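PDB 3B55: succinoglycan biosynthesis protein from Bacillus cereus ATCC 14579, which is of unconfirmed function but binds calcium and, as a member of the erythromycin esterase-like family, may act as a hydrolase, its name notwithstanding. Local coordinates for residues N258-I261 / I262-T266; E225-V228 / L229-K232; L281-D284 / I285-E289. The protein carries 1 engineered substitution. All coordinates share one frame; numbering follows the deposited sequence.

Contact 1: N258-I261 / I262-T266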
loop_
_atom_site.group_PDB
_atom_site.type_symbol
_atom_site.label_atom_id
_atom_site.label_comp_id
_atom_site.label_asym_id
_atom_site.label_seq_id
_atom_site.Cartn_x
_atom_site.Cartn_y
_atom_site.Cartn_z
ATOM N N ASN A 258 -13.473 -9.210 8.058
ATOM C CA ASN A 258 -14.116 -9.380 6.760
ATOM C C ASN A 258 -15.424 -8.591 6.758
ATOM O O ASN A 258 -15.783 -7.977 5.754
ATOM C CB ASN A 258 -14.408 -10.860 6.501
ATOM C CG ASN A 258 -13.171 -11.636 6.075
ATOM O OD1 ASN A 258 -12.885 -11.760 4.883
ATOM N ND2 ASN A 258 -12.423 -12.145 7.046
ATOM N N ALA A 259 -16.137 -8.610 7.884
ATOM C CA ALA A 259 -17.399 -7.876 7.994
ATOM C C ALA A 259 -17.080 -6.383 8.026
ATOM O O ALA A 259 -17.809 -5.558 7.469
ATOM C CB ALA A 259 -18.142 -8.278 9.266
ATOM N N ARG A 260 -15.980 -6.047 8.686
ATOM C CA ARG A 260 -15.543 -4.662 8.789
ATOM C C ARG A 260 -15.299 -4.078 7.394
ATOM O O ARG A 260 -15.510 -2.892 7.160
ATOM C CB ARG A 260 -14.255 -4.584 9.599
ATOM C CG ARG A 260 -13.883 -3.177 9.978
ATOM C CD ARG A 260 -14.764 -2.684 11.109
ATOM N NE ARG A 260 -14.620 -1.246 11.317
ATOM C CZ ARG A 260 -15.251 -0.322 10.600
ATOM N NH1 ARG A 260 -16.075 -0.684 9.628
ATOM N NH2 ARG A 260 -15.052 0.963 10.851
ATOM N N ILE A 261 -14.842 -4.914 6.470
ATOM C CA ILE A 261 -14.574 -4.461 5.109
ATOM C C ILE A 261 -15.862 -3.998 4.420
ATOM O O ILE A 261 -15.854 -3.011 3.687
ATOM C CB ILE A 261 -13.917 -5.579 4.273
ATOM C CG1 ILE A 261 -12.530 -5.904 4.840
ATOM C CG2 ILE A 261 -13.820 -5.155 2.816
ATOM C CD1 ILE A 261 -11.521 -4.767 4.730
ATOM N N ILE A 262 -16.956 -4.718 4.656
ATOM C CA ILE A 262 -18.249 -4.385 4.070
ATOM C C ILE A 262 -18.720 -3.020 4.570
ATOM O O ILE A 262 -19.286 -2.234 3.802
ATOM C CB ILE A 262 -19.312 -5.448 4.430
ATOM C CG1 ILE A 262 -18.789 -6.844 4.085
ATOM C CG2 ILE A 262 -20.600 -5.166 3.666
ATOM C CD1 ILE A 262 -19.668 -7.974 4.572
ATOM N N GLU A 263 -18.505 -2.738 5.855
ATOM C CA GLU A 263 -18.890 -1.443 6.412
ATOM C C GLU A 263 -18.013 -0.342 5.820
ATOM O O GLU A 263 -18.492 0.759 5.530
ATOM C CB GLU A 263 -18.720 -1.422 7.925
ATOM C CG GLU A 263 -19.717 -2.259 8.712
ATOM C CD GLU A 263 -19.527 -2.090 10.208
ATOM O OE1 GLU A 263 -19.973 -1.058 10.758
ATOM O OE2 GLU A 263 -18.912 -2.983 10.825
ATOM N N GLN A 264 -16.725 -0.642 5.654
ATOM C CA GLN A 264 -15.796 0.333 5.099
ATOM C C GLN A 264 -16.218 0.709 3.688
ATOM O O GLN A 264 -16.218 1.887 3.316
ATOM C CB GLN A 264 -14.373 -0.227 5.073
ATOM C CG GLN A 264 -13.710 -0.351 6.446
ATOM C CD GLN A 264 -12.356 -1.021 6.362
ATOM O OE1 GLN A 264 -11.932 -1.445 5.287
ATOM N NE2 GLN A 264 -11.681 -1.141 7.493
ATOM N N PHE A 265 -16.590 -0.300 2.907
ATOM C CA PHE A 265 -17.009 -0.062 1.542
ATOM C C PHE A 265 -18.323 0.716 1.470
ATOM O O PHE A 265 -18.409 1.719 0.769
ATOM C CB PHE A 265 -17.126 -1.396 0.788
ATOM C CG PHE A 265 -17.648 -1.255 -0.615
ATOM C CD1 PHE A 265 -19.019 -1.272 -0.875
ATOM C CD2 PHE A 265 -16.771 -1.047 -1.676
ATOM C CE1 PHE A 265 -19.504 -1.084 -2.172
ATOM C CE2 PHE A 265 -17.249 -0.856 -2.976
ATOM C CZ PHE A 265 -18.619 -0.874 -3.220
ATOM N N THR A 266 -19.340 0.269 2.198
ATOM C CA THR A 266 -20.637 0.938 2.163
ATOM C C THR A 266 -20.622 2.360 2.715
ATOM O O THR A 266 -21.231 3.263 2.135
ATOM C CB THR A 266 -21.713 0.124 2.927
ATOM O OG1 THR A 266 -21.316 -0.040 4.292
ATOM C CG2 THR A 266 -21.898 -1.247 2.294
#
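Arg260 reaches forward over the next turn of helix 250-268, against Glu263 and Gln264. Its CB points away from residues 262-266, with CG anti to the backbone N (chi1 -169°), and its side chain crosses that of Gln264 at about a right angle. The bend at chi2 (76°) brings the guanidinium across Glu263, where it is flanked in two ways. NH1 has Glu263 CB 3.2 Å away, a close contact at the edge of the group, whereas Gln264 CG lies over one face, 4.0 Å from the same NH1. The charged ends are less intimate: NH1 and Glu263 OE2 form a long salt bridge of 3.8 Å in which the oxygen stands well out of the guanidinium plane, and no N-H points at it. Attraction here is therefore electrostatic only, and OE2 is hydrogen-bonded to Ser235 of helix 221-240. Arg260 NH2 reaches in the other direction for a weak, long ion pair with Glu289.

On the buried side, Ile262 folds back along the preceding turn. Its CG1 sits 3.6 Å from Asn258 O, and its CD1 meets Ala259 CA at 4.1 Å. The backbone beneath is regular helix: Gln264 N donates to Arg260 O (3.0 Å) and Phe265 N to Ile261 O (2.9 Å), while the bond from Glu263 N to Ala259 O is weak. Ile262 also packs on Tyr181 and Ile184 of helix 178-192. Side chains meeting three and four residues apart, a charged pair on one flank and aliphatic groups on another, are typical of i to i+3 and i to i+4 packing on a buried helix, here between helices 178-192, 221-240 and 278-298 of a protein of the erythromycin esterase family.

Contact 2: E225-V228 / L229-K232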
loop_
_atom_site.group_PDB
_atom_site.type_symbol
_atom_site.label_atom_id
_atom_site.label_comp_id
_atom_site.label_asym_id
_atom_site.label_seq_id
_atom_site.Cartn_x
_atom_site.Cartn_y
_atom_site.Cartn_z
ATOM N N GLU A 225 -27.875 3.999 2.207
ATOM C CA GLU A 225 -28.006 4.074 3.652
ATOM C C GLU A 225 -28.561 2.786 4.256
ATOM O O GLU A 225 -28.199 2.414 5.374
ATOM C CB GLU A 225 -28.902 5.248 4.039
ATOM C CG GLU A 225 -28.843 5.539 5.513
ATOM C CD GLU A 225 -29.531 6.822 5.894
ATOM O OE1 GLU A 225 -29.498 7.768 5.081
ATOM O OE2 GLU A 225 -30.087 6.893 7.013
ATOM N N LYS A 226 -29.440 2.112 3.520
ATOM C CA LYS A 226 -30.015 0.864 3.995
ATOM C C LYS A 226 -28.938 -0.222 3.982
ATOM O O LYS A 226 -28.898 -1.089 4.861
ATOM C CB LYS A 226 -31.178 0.438 3.098
ATOM C CG LYS A 226 -31.658 -0.979 3.344
ATOM C CD LYS A 226 -31.262 -1.911 2.205
ATOM C CE LYS A 226 -31.831 -3.316 2.413
ATOM N NZ LYS A 226 -31.685 -4.174 1.200
ATOM N N TYR A 227 -28.064 -0.163 2.982
ATOM C CA TYR A 227 -26.989 -1.136 2.864
ATOM C C TYR A 227 -25.958 -0.842 3.936
ATOM O O TYR A 227 -25.356 -1.757 4.491
ATOM C CB TYR A 227 -26.376 -1.084 1.462
ATOM C CG TYR A 227 -27.264 -1.761 0.440
ATOM C CD1 TYR A 227 -27.668 -3.085 0.626
ATOM C CD2 TYR A 227 -27.746 -1.076 -0.678
ATOM C CE1 TYR A 227 -28.526 -3.708 -0.257
ATOM C CE2 TYR A 227 -28.617 -1.700 -1.577
ATOM C CZ TYR A 227 -28.999 -3.015 -1.354
ATOM O OH TYR A 227 -29.866 -3.656 -2.213
ATOM N N VAL A 228 -25.764 0.438 4.240
ATOM C CA VAL A 228 -24.821 0.810 5.282
ATOM C C VAL A 228 -25.323 0.185 6.581
ATOM O O VAL A 228 -24.535 -0.275 7.413
ATOM C CB VAL A 228 -24.746 2.342 5.453
ATOM C CG1 VAL A 228 -24.100 2.695 6.792
ATOM C CG2 VAL A 228 -23.949 2.943 4.306
ATOM N N LEU A 229 -26.643 0.174 6.755
ATOM C CA LEU A 229 -27.240 -0.399 7.957
ATOM C C LEU A 229 -27.184 -1.913 7.944
ATOM O O LEU A 229 -27.065 -2.535 8.994
ATOM C CB LEU A 229 -28.693 0.047 8.108
ATOM C CG LEU A 229 -28.875 1.070 9.220
ATOM C CD1 LEU A 229 -28.452 0.476 10.563
ATOM C CD2 LEU A 229 -28.032 2.285 8.888
ATOM N N ASP A 230 -27.294 -2.508 6.761
ATOM C CA ASP A 230 -27.230 -3.956 6.661
ATOM C C ASP A 230 -25.847 -4.431 7.089
ATOM O O ASP A 230 -25.719 -5.443 7.768
ATOM C CB ASP A 230 -27.514 -4.421 5.231
ATOM C CG ASP A 230 -28.987 -4.328 4.862
ATOM O OD1 ASP A 230 -29.814 -3.998 5.741
ATOM O OD2 ASP A 230 -29.319 -4.596 3.690
ATOM N N ALA A 231 -24.817 -3.687 6.700
ATOM C CA ALA A 231 -23.442 -4.039 7.051
ATOM C C ALA A 231 -23.213 -3.874 8.554
ATOM O O ALA A 231 -22.627 -4.750 9.201
ATOM C CB ALA A 231 -22.453 -3.164 6.268
ATOM N N LYS A 232 -23.673 -2.751 9.104
ATOM C CA LYS A 232 -23.523 -2.494 10.534
ATOM C C LYS A 232 -24.174 -3.625 11.308
ATOM O O LYS A 232 -23.629 -4.112 12.298
ATOM C CB LYS A 232 -24.191 -1.176 10.928
ATOM C CG LYS A 232 -23.360 0.058 10.632
ATOM C CD LYS A 232 -24.058 1.326 11.104
ATOM C CE LYS A 232 -23.179 2.561 10.886
ATOM N NZ LYS A 232 -23.875 3.828 11.261
#
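Lys226 lays its aliphatic chain obliquely across the carboxylate of Asp230, one turn further along helix 221-240. CE is the atom nearest the acid, 3.1 Å from Asp230 OD2, and NZ beyond it forms a salt bridge with the same oxygen at 3.5 Å. The lysine is brought there by CG standing anti to the backbone N and by an unusual bend at chi2 (-108°), which also carries CD over one face of the neighbouring Tyr227 ring, offset toward its rim. Tyr227 and Asp230 point the same way, side by side, with ring and carboxylate planes nearly perpendicular (86°); Tyr227 CD1 approaches OD2 to 3.8 Å.

Farther round the helix, Val228 and Lys232 form an aliphatic pair, running alongside each other with CG1 meeting CE at 4.2 Å. Leu229 CD2 is a methyl resting on a backbone carbonyl oxygen, 3.5 Å from Glu225 O. Four successive backbone bonds, from Leu229 N to Glu225 O through Lys232 N to Val228 O, hold the two turns together. Leu206 of helix 197-206 touches both Tyr227 and Asp230.

Asp230 is buried, and its OD1 lies 3.2 Å from the carbonyl oxygen of Lys226, two acceptors that should repel. The positive charge of Lys226, with Lys202 as a long, weak second partner at OD1, would be expected to offset that cost and to stabilise the ionised carboxylate.

Contact 3: L281-D284 / I285-E289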
loop_
_atom_site.group_PDB
_atom_site.type_symbol
_atom_site.label_atom_id
_atom_site.label_comp_id
_atom_site.label_asym_id
_atom_site.label_seq_id
_atom_site.Cartn_x
_atom_site.Cartn_y
_atom_site.Cartn_z
ATOM N N LEU A 281 -11.197 10.792 2.487
ATOM C CA LEU A 281 -10.812 10.736 3.888
ATOM C C LEU A 281 -11.142 9.335 4.381
ATOM O O LEU A 281 -10.310 8.676 4.995
ATOM C CB LEU A 281 -11.590 11.764 4.714
ATOM C CG LEU A 281 -11.320 11.736 6.222
ATOM C CD1 LEU A 281 -9.879 12.152 6.490
ATOM C CD2 LEU A 281 -12.288 12.660 6.944
ATOM N N LYS A 282 -12.360 8.885 4.088
ATOM C CA LYS A 282 -12.803 7.565 4.503
ATOM C C LYS A 282 -12.008 6.483 3.792
ATOM O O LYS A 282 -11.756 5.425 4.364
ATOM C CB LYS A 282 -14.295 7.367 4.206
ATOM C CG LYS A 282 -15.234 8.257 5.012
ATOM C CD LYS A 282 -16.676 7.789 4.850
ATOM C CE LYS A 282 -17.686 8.778 5.408
ATOM N NZ LYS A 282 -17.925 9.916 4.478
ATOM N N HIS A 283 -11.610 6.740 2.548
ATOM C CA HIS A 283 -10.854 5.740 1.809
ATOM C C HIS A 283 -9.570 5.385 2.542
ATOM O O HIS A 283 -9.336 4.220 2.846
ATOM C CB HIS A 283 -10.496 6.216 0.399
ATOM C CG HIS A 283 -9.735 5.199 -0.402
ATOM N ND1 HIS A 283 -8.609 5.515 -1.134
ATOM C CD2 HIS A 283 -9.925 3.866 -0.564
ATOM C CE1 HIS A 283 -8.136 4.422 -1.707
ATOM N NE2 HIS A 283 -8.915 3.407 -1.377
ATOM N N ASP A 284 -8.744 6.380 2.849
ATOM C CA ASP A 284 -7.486 6.083 3.521
ATOM C C ASP A 284 -7.618 5.775 5.005
ATOM O O ASP A 284 -6.702 5.225 5.602
ATOM C CB ASP A 284 -6.469 7.195 3.276
ATOM C CG ASP A 284 -5.597 6.915 2.051
ATOM O OD1 ASP A 284 -6.115 6.316 1.079
ATOM O OD2 ASP A 284 -4.398 7.283 2.049
ATOM N N ILE A 285 -8.746 6.138 5.605
ATOM C CA ILE A 285 -8.945 5.803 7.001
ATOM C C ILE A 285 -9.065 4.270 6.992
ATOM O O ILE A 285 -8.434 3.586 7.789
ATOM C CB ILE A 285 -10.231 6.452 7.567
ATOM C CG1 ILE A 285 -9.914 7.886 8.003
ATOM C CG2 ILE A 285 -10.787 5.623 8.718
ATOM C CD1 ILE A 285 -11.070 8.602 8.669
ATOM N N ALA A 286 -9.848 3.746 6.053
ATOM C CA ALA A 286 -10.050 2.307 5.917
ATOM C C ALA A 286 -8.738 1.563 5.631
ATOM O O ALA A 286 -8.457 0.544 6.259
ATOM C CB ALA A 286 -11.064 2.026 4.798
HETATM N N MSE A 287 -7.949 2.052 4.675
HETATM C CA MSE A 287 -6.676 1.402 4.348
HETATM C C MSE A 287 -5.789 1.368 5.584
HETATM O O MSE A 287 -5.086 0.387 5.836
HETATM C CB MSE A 287 -5.945 2.143 3.220
HETATM C CG MSE A 287 -6.707 2.198 1.898
HETATM SE SE MSE A 287 -5.559 1.981 0.330
HETATM C CE MSE A 287 -4.738 3.727 0.303
ATOM N N TYR A 288 -5.829 2.458 6.344
ATOM C CA TYR A 288 -5.060 2.607 7.580
ATOM C C TYR A 288 -5.497 1.544 8.573
ATOM O O TYR A 288 -4.663 0.858 9.167
ATOM C CB TYR A 288 -5.313 3.997 8.185
ATOM C CG TYR A 288 -5.221 4.066 9.696
ATOM C CD1 TYR A 288 -4.017 3.820 10.357
ATOM C CD2 TYR A 288 -6.335 4.403 10.467
ATOM C CE1 TYR A 288 -3.923 3.907 11.746
ATOM C CE2 TYR A 288 -6.251 4.499 11.863
ATOM C CZ TYR A 288 -5.042 4.249 12.495
ATOM O OH TYR A 288 -4.939 4.337 13.869
ATOM N N GLU A 289 -6.815 1.425 8.741
ATOM C CA GLU A 289 -7.406 0.466 9.673
ATOM C C GLU A 289 -7.049 -0.966 9.313
ATOM O O GLU A 289 -6.786 -1.786 10.191
ATOM C CB GLU A 289 -8.938 0.610 9.707
ATOM C CG GLU A 289 -9.441 1.949 10.228
ATOM C CD GLU A 289 -10.954 1.969 10.440
ATOM O OE1 GLU A 289 -11.656 1.114 9.850
ATOM O OE2 GLU A 289 -11.441 2.855 11.181
#
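His283 and Met287, a selenomethionine in this structure, meet through a selenium-aromatic contact one turn apart on helix 278-298. The SE atom of Met287 is 4.5 Å from the centroid of the His283 ring and 39° off the ring normal, an oblique approach, while Met287 CG lies over one face of the imidazole, toward its rim. The chain of Met287 is bent at both chi2 (-141°) and chi3 (-75°), which brings its terminal methyl round to the neighbouring acid: CE stands only 3.0 Å from Asp284 OD1, a tight contact between a carbon and a carboxylate oxygen.

The polar ends in this cluster are tied to surrounding parts of the chain. His283 uses both ring nitrogens, ND1 with Tyr320 and NE2 with Asp172, and these two bonds should fix the rotation of the ring on which Met287 rests. Asp284 OD2 is gripped twice, by the backbone N of Ala324 and by His309 ND1. This face of the helix looks toward the calcium site of this protein, which belongs to the erythromycin esterase family: the Met287 side chain lies about 4 Å from that of the metal ligand Glu113 and about 7 Å from the calcium ion itself, and it packs on strand 167-172, at the edge of the mixed eight-stranded sheet.

Apolar packing occupies another flank, where Leu281 CG and Ile285 CD1 touch at 4.0 Å.

Side-chain carbons also meet backbone carbonyls: Ile285 CG1 presses to 3.1 Å from Leu281 O, and Ala286 CB lies 3.4 Å from His283 O.

Backbone hydrogen bonds run from residues 285-288 back to residues 281-284, each amide donating to the carbonyl four residues earlier, with Met287 N to His283 O the longest at 3.2 Å.

The three contacts lie on successive helices, 221-240, 250-268 and 278-298, which step inward along the chain: the centres of contacts 2, 1 and 3 are about 27, 18 and 11 Å from the centre of the chain. Contact 1 is the most buried and touches both others, packing Ile262 on Ala231 of contact 2 and, on its other flank, facing Ala286 of contact 3, where Arg260 also forms a weak ion pair with Glu289; contacts 2 and 3 remain about 9 Å apart at their nearest atoms. Contact 2, the one with exposed residues, pairs an exposed lysine with a buried aspartate, contact 1 mixes a stretched ion pair with aliphatic packing, and contact 3 packs the (seleno)methionine side chain on imidazole near the calcium.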